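Long-range contacts in type II restriction enzyme NlaIV (Neisseria lactamica, PDB 6QM2), which recognises the double-stranded DNA sequence 5'-GGNNCC-3' and cuts it after the third nucleotide, leaving blunt ends: residues 117-122 with 224-229; 125-130 with 142-147; 158-163 with 170-175; 191-196 with 232-237. All coordinates share one frame; numbering follows the deposited sequence.

Interaction 1 (117-122 with 224-229); sequences KPYMLD and KKHYNR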
# COMPACT_ATOMS: atom_id res chain seq x y z
N LYS A 117 -10.87 -31.03 2.78
CA LYS A 117 -10.27 -30.78 4.08
C LYS A 117 -11.30 -30.14 5.05
O LYS A 117 -11.18 -28.96 5.39
CB LYS A 117 -9.07 -29.85 3.91
CG LYS A 117 -7.97 -30.37 2.99
CD LYS A 117 -6.82 -29.37 2.94
CE LYS A 117 -5.69 -29.83 2.03
NZ LYS A 117 -4.43 -29.10 2.34
N PRO A 118 -12.29 -30.93 5.51
CA PRO A 118 -13.32 -30.43 6.44
C PRO A 118 -12.79 -29.84 7.74
O PRO A 118 -13.43 -28.98 8.33
CB PRO A 118 -14.15 -31.68 6.76
CG PRO A 118 -13.90 -32.61 5.64
CD PRO A 118 -12.50 -32.35 5.18
N TYR A 119 -11.63 -30.32 8.18
CA TYR A 119 -10.94 -29.75 9.34
C TYR A 119 -10.61 -28.25 9.25
O TYR A 119 -10.32 -27.62 10.28
CB TYR A 119 -9.67 -30.56 9.67
CG TYR A 119 -8.68 -30.73 8.53
CD1 TYR A 119 -7.71 -29.77 8.27
CD2 TYR A 119 -8.70 -31.87 7.73
CE1 TYR A 119 -6.80 -29.93 7.23
CE2 TYR A 119 -7.80 -32.04 6.68
CZ TYR A 119 -6.85 -31.07 6.45
OH TYR A 119 -5.95 -31.24 5.42
N MET A 120 -10.65 -27.67 8.04
CA MET A 120 -10.55 -26.21 7.88
C MET A 120 -11.68 -25.44 8.55
O MET A 120 -11.49 -24.29 8.96
CB MET A 120 -10.48 -25.84 6.39
CG MET A 120 -9.20 -26.25 5.70
SD MET A 120 -7.72 -25.55 6.48
CE MET A 120 -6.43 -26.26 5.47
N LEU A 121 -12.85 -26.06 8.71
CA LEU A 121 -13.97 -25.43 9.42
C LEU A 121 -13.72 -25.21 10.91
O LEU A 121 -14.44 -24.43 11.54
CB LEU A 121 -15.25 -26.25 9.24
CG LEU A 121 -15.77 -26.37 7.80
CD1 LEU A 121 -16.74 -27.53 7.66
CD2 LEU A 121 -16.42 -25.07 7.36
N ASP A 122 -12.73 -25.90 11.48
CA ASP A 122 -12.36 -25.74 12.89
C ASP A 122 -11.14 -24.83 13.07
O ASP A 122 -10.55 -24.82 14.15
CB ASP A 122 -12.10 -27.12 13.53
CG ASP A 122 -12.42 -27.15 15.02
OD1 ASP A 122 -13.59 -26.94 15.38
OD2 ASP A 122 -11.50 -27.41 15.83
N LYS A 224 -16.95 -37.44 8.18
CA LYS A 224 -16.89 -38.71 8.89
C LYS A 224 -15.49 -39.30 8.90
O LYS A 224 -15.00 -39.71 9.95
CB LYS A 224 -17.90 -39.72 8.33
CG LYS A 224 -18.18 -40.88 9.27
CD LYS A 224 -19.14 -41.89 8.66
CE LYS A 224 -19.19 -43.16 9.49
NZ LYS A 224 -20.11 -44.17 8.90
N LYS A 225 -14.83 -39.34 7.74
CA LYS A 225 -13.43 -39.81 7.67
C LYS A 225 -12.52 -39.07 8.64
O LYS A 225 -11.87 -39.68 9.48
CB LYS A 225 -12.85 -39.71 6.25
CG LYS A 225 -13.05 -40.96 5.41
CD LYS A 225 -12.07 -41.05 4.26
CE LYS A 225 -12.13 -42.43 3.61
NZ LYS A 225 -11.46 -42.46 2.29
N HIS A 226 -12.51 -37.74 8.54
CA HIS A 226 -11.54 -36.93 9.26
C HIS A 226 -11.81 -36.82 10.76
O HIS A 226 -10.87 -36.70 11.54
CB HIS A 226 -11.42 -35.55 8.62
CG HIS A 226 -10.76 -35.58 7.27
ND1 HIS A 226 -9.45 -35.22 7.08
CD2 HIS A 226 -11.23 -35.95 6.06
CE1 HIS A 226 -9.14 -35.35 5.80
NE2 HIS A 226 -10.21 -35.79 5.16
N TYR A 227 -13.08 -36.86 11.16
CA TYR A 227 -13.46 -36.73 12.58
C TYR A 227 -13.95 -38.04 13.25
O TYR A 227 -14.11 -38.07 14.47
CB TYR A 227 -14.50 -35.61 12.73
CG TYR A 227 -13.89 -34.22 12.65
CD1 TYR A 227 -13.28 -33.65 13.77
CD2 TYR A 227 -13.90 -33.49 11.46
CE1 TYR A 227 -12.71 -32.39 13.71
CE2 TYR A 227 -13.33 -32.22 11.39
CZ TYR A 227 -12.73 -31.68 12.52
OH TYR A 227 -12.16 -30.43 12.49
N ASN A 228 -14.15 -39.10 12.45
CA ASN A 228 -14.65 -40.40 12.93
C ASN A 228 -16.00 -40.26 13.64
O ASN A 228 -16.24 -40.86 14.69
CB ASN A 228 -13.60 -41.08 13.83
CG ASN A 228 -13.82 -42.58 13.97
OD1 ASN A 228 -14.61 -43.18 13.24
ND2 ASN A 228 -13.11 -43.19 14.91
N ARG A 229 -16.87 -39.47 13.03
CA ARG A 229 -18.13 -39.05 13.64
C ARG A 229 -19.02 -38.47 12.55
O ARG A 229 -18.55 -37.68 11.74
CB ARG A 229 -17.86 -37.98 14.69
CG ARG A 229 -19.05 -37.63 15.57
CD ARG A 229 -18.65 -36.63 16.64
NE ARG A 229 -18.31 -35.32 16.08
CZ ARG A 229 -19.19 -34.42 15.62
NH1 ARG A 229 -20.50 -34.66 15.62
NH2 ARG A 229 -18.75 -33.25 15.14
O HOH W 1 -10.26 -29.73 14.05

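Interaction 2 (125-130 with 142-147); sequences YLIFGY and DLWLKK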
# COMPACT_ATOMS: atom_id res chain seq x y z
N TYR A 125 -9.83 -18.13 14.41
CA TYR A 125 -9.55 -16.80 13.88
C TYR A 125 -9.20 -15.86 15.02
O TYR A 125 -10.08 -15.50 15.81
CB TYR A 125 -10.75 -16.26 13.10
CG TYR A 125 -10.97 -16.95 11.77
CD1 TYR A 125 -11.54 -18.23 11.72
CD2 TYR A 125 -10.61 -16.34 10.58
CE1 TYR A 125 -11.74 -18.87 10.51
CE2 TYR A 125 -10.81 -16.98 9.36
CZ TYR A 125 -11.37 -18.24 9.33
OH TYR A 125 -11.56 -18.86 8.12
N LEU A 126 -7.92 -15.51 15.14
CA LEU A 126 -7.47 -14.50 16.09
C LEU A 126 -7.61 -13.15 15.42
O LEU A 126 -6.85 -12.83 14.51
CB LEU A 126 -6.01 -14.76 16.51
CG LEU A 126 -5.41 -13.82 17.56
CD1 LEU A 126 -6.10 -13.98 18.91
CD2 LEU A 126 -3.91 -14.08 17.70
N ILE A 127 -8.59 -12.36 15.87
CA ILE A 127 -8.97 -11.11 15.19
C ILE A 127 -8.58 -9.89 16.03
O ILE A 127 -9.09 -9.70 17.13
CB ILE A 127 -10.48 -11.07 14.89
CG1 ILE A 127 -10.93 -12.36 14.19
CG2 ILE A 127 -10.81 -9.87 14.01
CD1 ILE A 127 -12.43 -12.49 14.02
N PHE A 128 -7.70 -9.05 15.48
CA PHE A 128 -7.29 -7.79 16.11
C PHE A 128 -8.13 -6.61 15.61
O PHE A 128 -8.04 -6.25 14.43
CB PHE A 128 -5.82 -7.48 15.81
CG PHE A 128 -4.85 -8.46 16.40
CD1 PHE A 128 -4.61 -9.68 15.79
CD2 PHE A 128 -4.14 -8.14 17.56
CE1 PHE A 128 -3.70 -10.58 16.33
CE2 PHE A 128 -3.24 -9.03 18.11
CZ PHE A 128 -3.01 -10.25 17.49
N GLY A 129 -8.94 -6.03 16.49
CA GLY A 129 -9.62 -4.76 16.20
C GLY A 129 -8.72 -3.60 16.59
O GLY A 129 -8.71 -3.19 17.75
N TYR A 130 -7.96 -3.08 15.62
CA TYR A 130 -6.95 -2.05 15.89
C TYR A 130 -7.45 -0.62 15.67
O TYR A 130 -8.52 -0.41 15.10
CB TYR A 130 -5.67 -2.31 15.07
CG TYR A 130 -5.78 -2.05 13.58
CD1 TYR A 130 -5.58 -0.77 13.06
CD2 TYR A 130 -6.04 -3.08 12.69
CE1 TYR A 130 -5.66 -0.53 11.69
CE2 TYR A 130 -6.12 -2.85 11.32
CZ TYR A 130 -5.94 -1.57 10.83
OH TYR A 130 -6.01 -1.34 9.48
N ASP A 142 -9.81 -4.08 20.59
CA ASP A 142 -10.46 -5.37 20.86
C ASP A 142 -9.61 -6.53 20.34
O ASP A 142 -8.81 -6.37 19.42
CB ASP A 142 -11.83 -5.42 20.19
CG ASP A 142 -12.87 -4.57 20.90
OD1 ASP A 142 -13.09 -4.78 22.11
OD2 ASP A 142 -13.49 -3.71 20.24
N LEU A 143 -9.79 -7.69 20.96
CA LEU A 143 -9.20 -8.95 20.48
C LEU A 143 -10.24 -10.06 20.62
O LEU A 143 -10.94 -10.14 21.63
CB LEU A 143 -7.94 -9.30 21.27
CG LEU A 143 -7.07 -10.43 20.69
CD1 LEU A 143 -6.34 -9.97 19.43
CD2 LEU A 143 -6.06 -10.94 21.70
N TRP A 144 -10.34 -10.90 19.59
CA TRP A 144 -11.28 -12.02 19.57
C TRP A 144 -10.61 -13.31 19.12
O TRP A 144 -9.64 -13.28 18.35
CB TRP A 144 -12.43 -11.75 18.60
CG TRP A 144 -13.33 -10.61 18.94
CD1 TRP A 144 -14.41 -10.63 19.79
CD2 TRP A 144 -13.27 -9.28 18.41
NE1 TRP A 144 -15.01 -9.40 19.82
CE2 TRP A 144 -14.33 -8.55 18.98
CE3 TRP A 144 -12.42 -8.63 17.50
CZ2 TRP A 144 -14.57 -7.20 18.68
CZ3 TRP A 144 -12.65 -7.29 17.20
CH2 TRP A 144 -13.72 -6.59 17.79
N LEU A 145 -11.13 -14.43 19.62
CA LEU A 145 -10.83 -15.76 19.09
C LEU A 145 -12.16 -16.40 18.72
O LEU A 145 -12.97 -16.70 19.60
CB LEU A 145 -10.08 -16.62 20.11
CG LEU A 145 -9.51 -17.94 19.58
CD1 LEU A 145 -8.35 -17.70 18.62
CD2 LEU A 145 -9.06 -18.83 20.73
N LYS A 146 -12.40 -16.57 17.42
CA LYS A 146 -13.69 -17.04 16.91
C LYS A 146 -13.51 -18.11 15.83
O LYS A 146 -12.44 -18.22 15.23
CB LYS A 146 -14.48 -15.86 16.33
CG LYS A 146 -14.82 -14.75 17.32
CD LYS A 146 -16.15 -14.99 18.01
CE LYS A 146 -16.22 -14.29 19.36
NZ LYS A 146 -17.56 -14.46 19.99
N LYS A 147 -14.56 -18.90 15.62
CA LYS A 147 -14.65 -19.82 14.48
C LYS A 147 -15.23 -19.08 13.27
O LYS A 147 -15.85 -18.03 13.42
CB LYS A 147 -15.52 -21.04 14.81
CG LYS A 147 -14.76 -22.26 15.33
CD LYS A 147 -14.07 -21.99 16.66
CE LYS A 147 -13.44 -23.26 17.23
NZ LYS A 147 -12.38 -23.84 16.35

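Interaction 3 (158-163 with 170-175); sequences WAINLQ and HKIRPG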
# COMPACT_ATOMS: atom_id res chain seq x y z
N TRP A 158 -28.69 -14.25 -1.13
CA TRP A 158 -27.79 -15.41 -1.08
C TRP A 158 -27.85 -16.03 0.31
O TRP A 158 -28.15 -15.34 1.28
CB TRP A 158 -26.35 -15.00 -1.40
CG TRP A 158 -26.21 -14.38 -2.74
CD1 TRP A 158 -26.36 -13.06 -3.05
CD2 TRP A 158 -25.91 -15.05 -3.97
NE1 TRP A 158 -26.17 -12.87 -4.40
CE2 TRP A 158 -25.88 -14.07 -4.98
CE3 TRP A 158 -25.64 -16.38 -4.30
CZ2 TRP A 158 -25.61 -14.38 -6.32
CZ3 TRP A 158 -25.36 -16.69 -5.63
CH2 TRP A 158 -25.35 -15.69 -6.62
N ALA A 159 -27.55 -17.32 0.40
CA ALA A 159 -27.61 -18.03 1.67
C ALA A 159 -26.50 -17.59 2.64
O ALA A 159 -26.74 -17.54 3.84
CB ALA A 159 -27.56 -19.54 1.46
N ILE A 160 -25.32 -17.29 2.10
CA ILE A 160 -24.20 -16.76 2.91
C ILE A 160 -23.81 -15.36 2.43
O ILE A 160 -24.01 -15.03 1.26
CB ILE A 160 -22.96 -17.71 2.90
CG1 ILE A 160 -21.97 -17.31 4.00
CG2 ILE A 160 -22.27 -17.74 1.53
CD1 ILE A 160 -20.95 -18.37 4.33
N ASN A 161 -23.29 -14.55 3.35
CA ASN A 161 -22.85 -13.19 3.03
C ASN A 161 -21.66 -13.20 2.09
O ASN A 161 -20.59 -13.70 2.44
CB ASN A 161 -22.49 -12.40 4.30
CG ASN A 161 -22.21 -10.93 4.01
OD1 ASN A 161 -22.80 -10.33 3.11
ND2 ASN A 161 -21.30 -10.34 4.78
N LEU A 162 -21.86 -12.64 0.90
CA LEU A 162 -20.90 -12.68 -0.19
C LEU A 162 -20.58 -11.29 -0.71
O LEU A 162 -21.29 -10.31 -0.44
CB LEU A 162 -21.47 -13.49 -1.35
CG LEU A 162 -21.65 -14.98 -1.10
CD1 LEU A 162 -22.60 -15.56 -2.14
CD2 LEU A 162 -20.31 -15.69 -1.12
N GLN A 163 -19.50 -11.24 -1.48
CA GLN A 163 -19.12 -10.09 -2.28
C GLN A 163 -19.53 -10.51 -3.69
O GLN A 163 -18.91 -11.39 -4.29
CB GLN A 163 -17.61 -9.85 -2.12
CG GLN A 163 -16.86 -9.12 -3.24
CD GLN A 163 -15.35 -9.32 -3.13
OE1 GLN A 163 -14.68 -9.64 -4.12
NE2 GLN A 163 -14.81 -9.15 -1.93
N HIS A 170 -17.74 -13.68 -5.59
CA HIS A 170 -16.31 -13.68 -5.26
C HIS A 170 -16.08 -14.20 -3.83
O HIS A 170 -16.19 -15.40 -3.61
CB HIS A 170 -15.71 -12.29 -5.49
CG HIS A 170 -15.54 -11.94 -6.93
ND1 HIS A 170 -14.69 -12.63 -7.76
CD2 HIS A 170 -16.13 -11.00 -7.69
CE1 HIS A 170 -14.75 -12.12 -8.97
NE2 HIS A 170 -15.62 -11.13 -8.96
N LYS A 171 -15.80 -13.32 -2.88
CA LYS A 171 -15.32 -13.73 -1.56
C LYS A 171 -16.43 -13.82 -0.52
O LYS A 171 -17.39 -13.06 -0.56
CB LYS A 171 -14.24 -12.77 -1.07
CG LYS A 171 -13.06 -12.72 -2.03
CD LYS A 171 -11.77 -12.29 -1.34
CE LYS A 171 -10.57 -12.67 -2.19
NZ LYS A 171 -9.31 -12.33 -1.49
N ILE A 172 -16.28 -14.77 0.39
CA ILE A 172 -17.14 -14.85 1.56
C ILE A 172 -16.75 -13.66 2.44
O ILE A 172 -15.56 -13.39 2.62
CB ILE A 172 -16.98 -16.19 2.32
CG1 ILE A 172 -17.46 -17.35 1.44
CG2 ILE A 172 -17.73 -16.17 3.65
CD1 ILE A 172 -16.96 -18.71 1.88
N ARG A 173 -17.75 -12.96 2.94
CA ARG A 173 -17.55 -11.72 3.68
C ARG A 173 -18.05 -11.88 5.11
O ARG A 173 -19.09 -12.51 5.34
CB ARG A 173 -18.30 -10.57 2.99
CG ARG A 173 -17.64 -10.03 1.72
CD ARG A 173 -16.38 -9.21 1.99
NE ARG A 173 -16.61 -8.12 2.94
CZ ARG A 173 -15.69 -7.24 3.34
NH1 ARG A 173 -14.45 -7.27 2.86
NH2 ARG A 173 -16.03 -6.30 4.22
N PRO A 174 -17.30 -11.32 6.08
CA PRO A 174 -17.70 -11.44 7.47
C PRO A 174 -18.85 -10.51 7.83
O PRO A 174 -19.04 -9.49 7.19
CB PRO A 174 -16.43 -11.02 8.23
CG PRO A 174 -15.77 -10.05 7.32
CD PRO A 174 -16.06 -10.54 5.92
N GLY A 175 -19.61 -10.89 8.86
CA GLY A 175 -20.62 -10.03 9.45
C GLY A 175 -20.05 -9.22 10.60
O GLY A 175 -18.84 -9.25 10.86

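Interaction 4 (191-196 with 232-237); sequences LEDFVS and SIPRWH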
# COMPACT_ATOMS: atom_id res chain seq x y z
N LEU A 191 -21.78 -24.60 13.53
CA LEU A 191 -21.10 -25.08 12.32
C LEU A 191 -22.06 -25.64 11.27
O LEU A 191 -21.92 -25.35 10.09
CB LEU A 191 -20.06 -26.14 12.70
CG LEU A 191 -19.34 -26.88 11.57
CD1 LEU A 191 -18.63 -25.90 10.66
CD2 LEU A 191 -18.36 -27.89 12.15
N GLU A 192 -23.03 -26.44 11.71
CA GLU A 192 -23.93 -27.13 10.78
C GLU A 192 -24.72 -26.15 9.91
O GLU A 192 -24.88 -26.36 8.71
CB GLU A 192 -24.91 -28.07 11.52
CG GLU A 192 -24.28 -29.34 12.09
CD GLU A 192 -23.64 -29.17 13.47
OE1 GLU A 192 -23.68 -28.06 14.04
OE2 GLU A 192 -23.10 -30.17 14.00
N ASP A 193 -25.18 -25.06 10.53
CA ASP A 193 -25.94 -24.01 9.83
C ASP A 193 -25.07 -23.27 8.81
O ASP A 193 -25.50 -23.05 7.68
CB ASP A 193 -26.56 -23.02 10.82
CG ASP A 193 -27.67 -23.63 11.68
OD1 ASP A 193 -28.02 -24.82 11.49
OD2 ASP A 193 -28.21 -22.92 12.55
N PHE A 194 -23.86 -22.88 9.22
CA PHE A 194 -22.86 -22.30 8.31
C PHE A 194 -22.65 -23.18 7.07
O PHE A 194 -22.70 -22.71 5.94
CB PHE A 194 -21.53 -22.06 9.04
CG PHE A 194 -20.39 -21.62 8.14
CD1 PHE A 194 -20.24 -20.28 7.80
CD2 PHE A 194 -19.46 -22.53 7.66
CE1 PHE A 194 -19.19 -19.87 6.98
CE2 PHE A 194 -18.42 -22.13 6.84
CZ PHE A 194 -18.28 -20.79 6.50
N VAL A 195 -22.43 -24.47 7.31
CA VAL A 195 -22.20 -25.42 6.22
C VAL A 195 -23.45 -25.56 5.36
O VAL A 195 -23.33 -25.66 4.13
CB VAL A 195 -21.73 -26.81 6.75
CG1 VAL A 195 -21.66 -27.84 5.63
CG2 VAL A 195 -20.37 -26.69 7.44
N SER A 196 -24.63 -25.56 5.99
CA SER A 196 -25.90 -25.57 5.25
C SER A 196 -26.02 -24.38 4.31
O SER A 196 -26.49 -24.53 3.18
CB SER A 196 -27.10 -25.59 6.20
OG SER A 196 -28.32 -25.58 5.47
N SER A 232 -24.82 -34.02 10.72
CA SER A 232 -26.07 -33.81 10.00
C SER A 232 -26.21 -32.33 9.63
O SER A 232 -26.39 -31.47 10.51
CB SER A 232 -27.26 -34.28 10.84
OG SER A 232 -28.39 -34.54 10.02
N ILE A 233 -26.09 -32.05 8.33
CA ILE A 233 -26.25 -30.70 7.80
C ILE A 233 -27.72 -30.49 7.48
O ILE A 233 -28.26 -31.16 6.60
CB ILE A 233 -25.40 -30.50 6.51
CG1 ILE A 233 -23.92 -30.81 6.77
CG2 ILE A 233 -25.58 -29.09 5.95
CD1 ILE A 233 -23.29 -30.04 7.91
N PRO A 234 -28.39 -29.55 8.18
CA PRO A 234 -29.81 -29.32 7.85
C PRO A 234 -30.00 -28.69 6.47
O PRO A 234 -29.06 -28.09 5.94
CB PRO A 234 -30.27 -28.36 8.95
CG PRO A 234 -29.03 -27.67 9.41
CD PRO A 234 -27.92 -28.66 9.25
N ARG A 235 -31.19 -28.86 5.89
CA ARG A 235 -31.53 -28.18 4.64
C ARG A 235 -31.63 -26.69 4.93
O ARG A 235 -32.16 -26.30 5.98
CB ARG A 235 -32.85 -28.69 4.06
CG ARG A 235 -32.78 -30.08 3.45
CD ARG A 235 -33.98 -30.38 2.55
NE ARG A 235 -35.27 -30.04 3.18
CZ ARG A 235 -36.13 -29.08 2.79
NH1 ARG A 235 -37.25 -28.90 3.49
NH2 ARG A 235 -35.91 -28.30 1.73
N TRP A 236 -31.12 -25.86 4.03
CA TRP A 236 -31.10 -24.40 4.23
C TRP A 236 -32.51 -23.83 4.32
O TRP A 236 -32.77 -22.94 5.13
CB TRP A 236 -30.32 -23.70 3.12
CG TRP A 236 -30.33 -22.20 3.23
CD1 TRP A 236 -30.88 -21.31 2.35
CD2 TRP A 236 -29.77 -21.41 4.29
NE1 TRP A 236 -30.69 -20.02 2.79
CE2 TRP A 236 -30.01 -20.06 3.98
CE3 TRP A 236 -29.08 -21.72 5.47
CZ2 TRP A 236 -29.59 -19.01 4.81
CZ3 TRP A 236 -28.66 -20.68 6.30
CH2 TRP A 236 -28.92 -19.34 5.96
N HIS A 237 -33.41 -24.35 3.49
CA HIS A 237 -34.81 -23.92 3.48
C HIS A 237 -35.47 -23.99 4.87
O HIS A 237 -36.22 -23.10 5.25
CB HIS A 237 -35.62 -24.74 2.47
CG HIS A 237 -36.98 -24.17 2.18
ND1 HIS A 237 -37.18 -23.16 1.26
CD2 HIS A 237 -38.20 -24.48 2.68
CE1 HIS A 237 -38.46 -22.87 1.21
NE2 HIS A 237 -39.11 -23.65 2.06
O HOH W 2 -24.92 -32.85 13.09
O HOH W 3 -28.45 -26.63 2.46

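Interaction 1 (117-122 with 224-229)
This is a surface packing contact in a PDDEXK-family nuclease: the 3-10 turn 118-121, between helix 107-116 and strand 124-132, lies against the C-terminal end of helix 215-227. No direct hydrogen bond joins the two segments; three rings and a proline carry the contact. Pro-118 sets its CD over one face of the His-226 imidazole in a CH-pi contact, 4.1 Å from the ring centroid, the two side chains crossing at about a right angle. The Tyr-119 ring meets the same histidine from another direction, with His-226 ND1 at the phenol's edge, 3.5 Å from Tyr-119 CD2. Those two planes are inclined at 44°, so the pair is oblique. Tyr-119 has CG in the crowded position between its backbone N and carbonyl carbon (chi1 55°), and Lys-117 CB covers one face of the ring. One residue on from the histidine, Tyr-227 sends its ring toward the turn, while that ring also stacks on Tyr-223 and makes a cation-pi contact with Arg-86. The tip of the phenol reaches the turn's backbone, Tyr-227 OH lying 3.4 Å from Tyr-119 CA. Beside it, Asp-122 CB is 3.5 Å from Tyr-227 OH. One water completes the join: it is hydrogen-bonded to Tyr-227 OH at 2.6 Å and donates a weak bond to Asp-122 OD2.

Interaction 2 (125-130 with 142-147)
Leu-143 and Phe-128 form the apolar centre, side by side and pointing the same way, with Leu-143 CD1 over one face of the phenyl ring, 3.5 Å from its centroid. Leu-143 has CG anti to its backbone N (chi1 -168°), and its CD1 also meets Leu-126 CD1 at 4.1 Å. Helices 9-18 and 44-60 cover this side, through Phe-13 on Leu-143 and Ile-50 on Phe-128. On the other face of the sheet Trp-144 lies obliquely across Ile-127, Trp-144 CE3 being 4.0 Å from Ile-127 CG2. The six-membered ring continues past Gly-129, Asp-142 CB sits over one indole face, and Trp-177 meets the indole edge-to-face. Between the two faces run six backbone hydrogen bonds, paired at Tyr-125/Lys-146, Ile-127/Trp-144 and Gly-129/Asp-142. Ile-127 N to Trp-144 O, at 2.8 Å, is nearly straight (167° at the hydrogen), with the donor above the carbonyl plane. At the polar ends Asp-142 OD2 forms a salt bridge with Arg-96 and Lys-147 NZ one with Asp-124. The whole is an antiparallel beta hairpin whose strand 124-132 pairs in parallel with strand 88-95, 138-147 being the outermost strand, within this chain, of the mixed central sheet characteristic of PDDEXK nucleases.

Interaction 3 (158-163 with 170-175)
Leu-162 CD1 lies over one face of the Trp-158 indole, 3.4 Å above its plane and shifted toward the rim. The Arg-173 guanidinium is covered on one face by Pro-174 CD, and its NH1 forms a salt bridge with Asp-103 and a hydrogen bond to Gly-101 O. Asn-161 runs alongside Arg-173, but its amide is nearly perpendicular to the guanidinium, the planes 83° apart. ND2 of Asn-161 touches Arg-173 CB and gives a weak hydrogen bond to Arg-173 O, at 3.1 Å. The fourth flat group, the Gln-163 amide, ends an extended chain laid along Lys-171: its OE1 is 3.2 Å from His-170 CB, while its NE2 faces Lys-171 CB. The segments run into the beta hairpin of strands 162-165 and 168-172, where Leu-162 and Ile-172 form an antiparallel non-hydrogen-bonded pair. To one side of that pair, Arg-173 N donates to Asn-161 O at 3.0 Å, almost straight at 172°. To the other side, Gln-163 N donates to Lys-171 O and His-170 N donates to Gln-163 O, both at 2.9 Å, so that two residues of one strand face one of the other in a beta bulge. Strand 105-106 flanks strand 168-172 and makes a three-stranded sheet. On the face of the sheet that carries Leu-162 and Ile-172, Ile-172 CG2 meets Ile-160 CD1 at 4.0 Å and Ile-172 CG1 faces Leu-162 CD2. Phe-107 of helix 107-116 packs on both Leu-162 and Ile-172, and Phe-194 of helix 191-204 packs on Ile-160.

Interaction 4 (191-196 with 232-237)
Ile-233 branches at CB, and both arms reach helix 191-204. Its CG2, anti to the backbone N, lies against the helix backbone, 3.6 Å from Ser-196 CA. The other arm leaves beside the backbone N (chi1 -56°): CG1 passes Val-195 CG1 at 3.9 Å, and a further bend at chi2 (-55°) puts Ile-233 CD1 3.6 Å from that same Val-195 methyl. The two side chains cross at about a right angle. Pro-234 continues along the helix, its CD on Glu-192 CB and its CG beside Asp-193 OD1; the aspartate's OD2 is taken up by Lys-242 in a salt bridge and by the Tyr-243 hydroxyl. Ser-196 makes the direct polar link. Its OG, anti to the backbone N, donates to Pro-234 O at 2.7 Å, approaching from about 40° above the carbonyl plane. The same OG lies at the edge of the Trp-236 ring, in its plane. Two waters add to the join. One donates to Ser-196 O at 3.0 Å and accepts a weak bond from Trp-236 N, in the first turn of helix 236-239, with Arg-235 at the N-cap position. The other accepts from Ser-232 N at 2.6 Å and gives a weak bond to Glu-192 OE2. The segment 232-237 thus packs along helix 191-204 on its way from helix 215-227 to helix 236-239: Phe-219 of helix 215-227 touches both Val-195 and Ile-233, while the Trp-236 indole rests on Ala-197 and Glu-200 of helix 191-204.

Interactions 1 and 4, with centres about 15 Å apart, meet where Leu-121 packs on helix 191-204, its CD2 3.6 Å from Phe-194 CE2. Phe-194 also joins interaction 4 to interaction 3, where Ile-160 CD1 lies 3.5 Å from Phe-194 CE1. Trp-236 makes a second link, its CZ2 3.4 Å from Ala-159 O. Interaction 2, in the central sheet, touches interaction 1 through the long, weak ion pair of Lys-147 NZ and Asp-122 OD1. Two bound metal ions lie nearby: the sodium, bound by Ser-68, Asn-70, Met-73 and Pro-75, is about 9 Å from the Tyr-125 side chain, and the potassium about 7 Å from those of Tyr-125 and Lys-171.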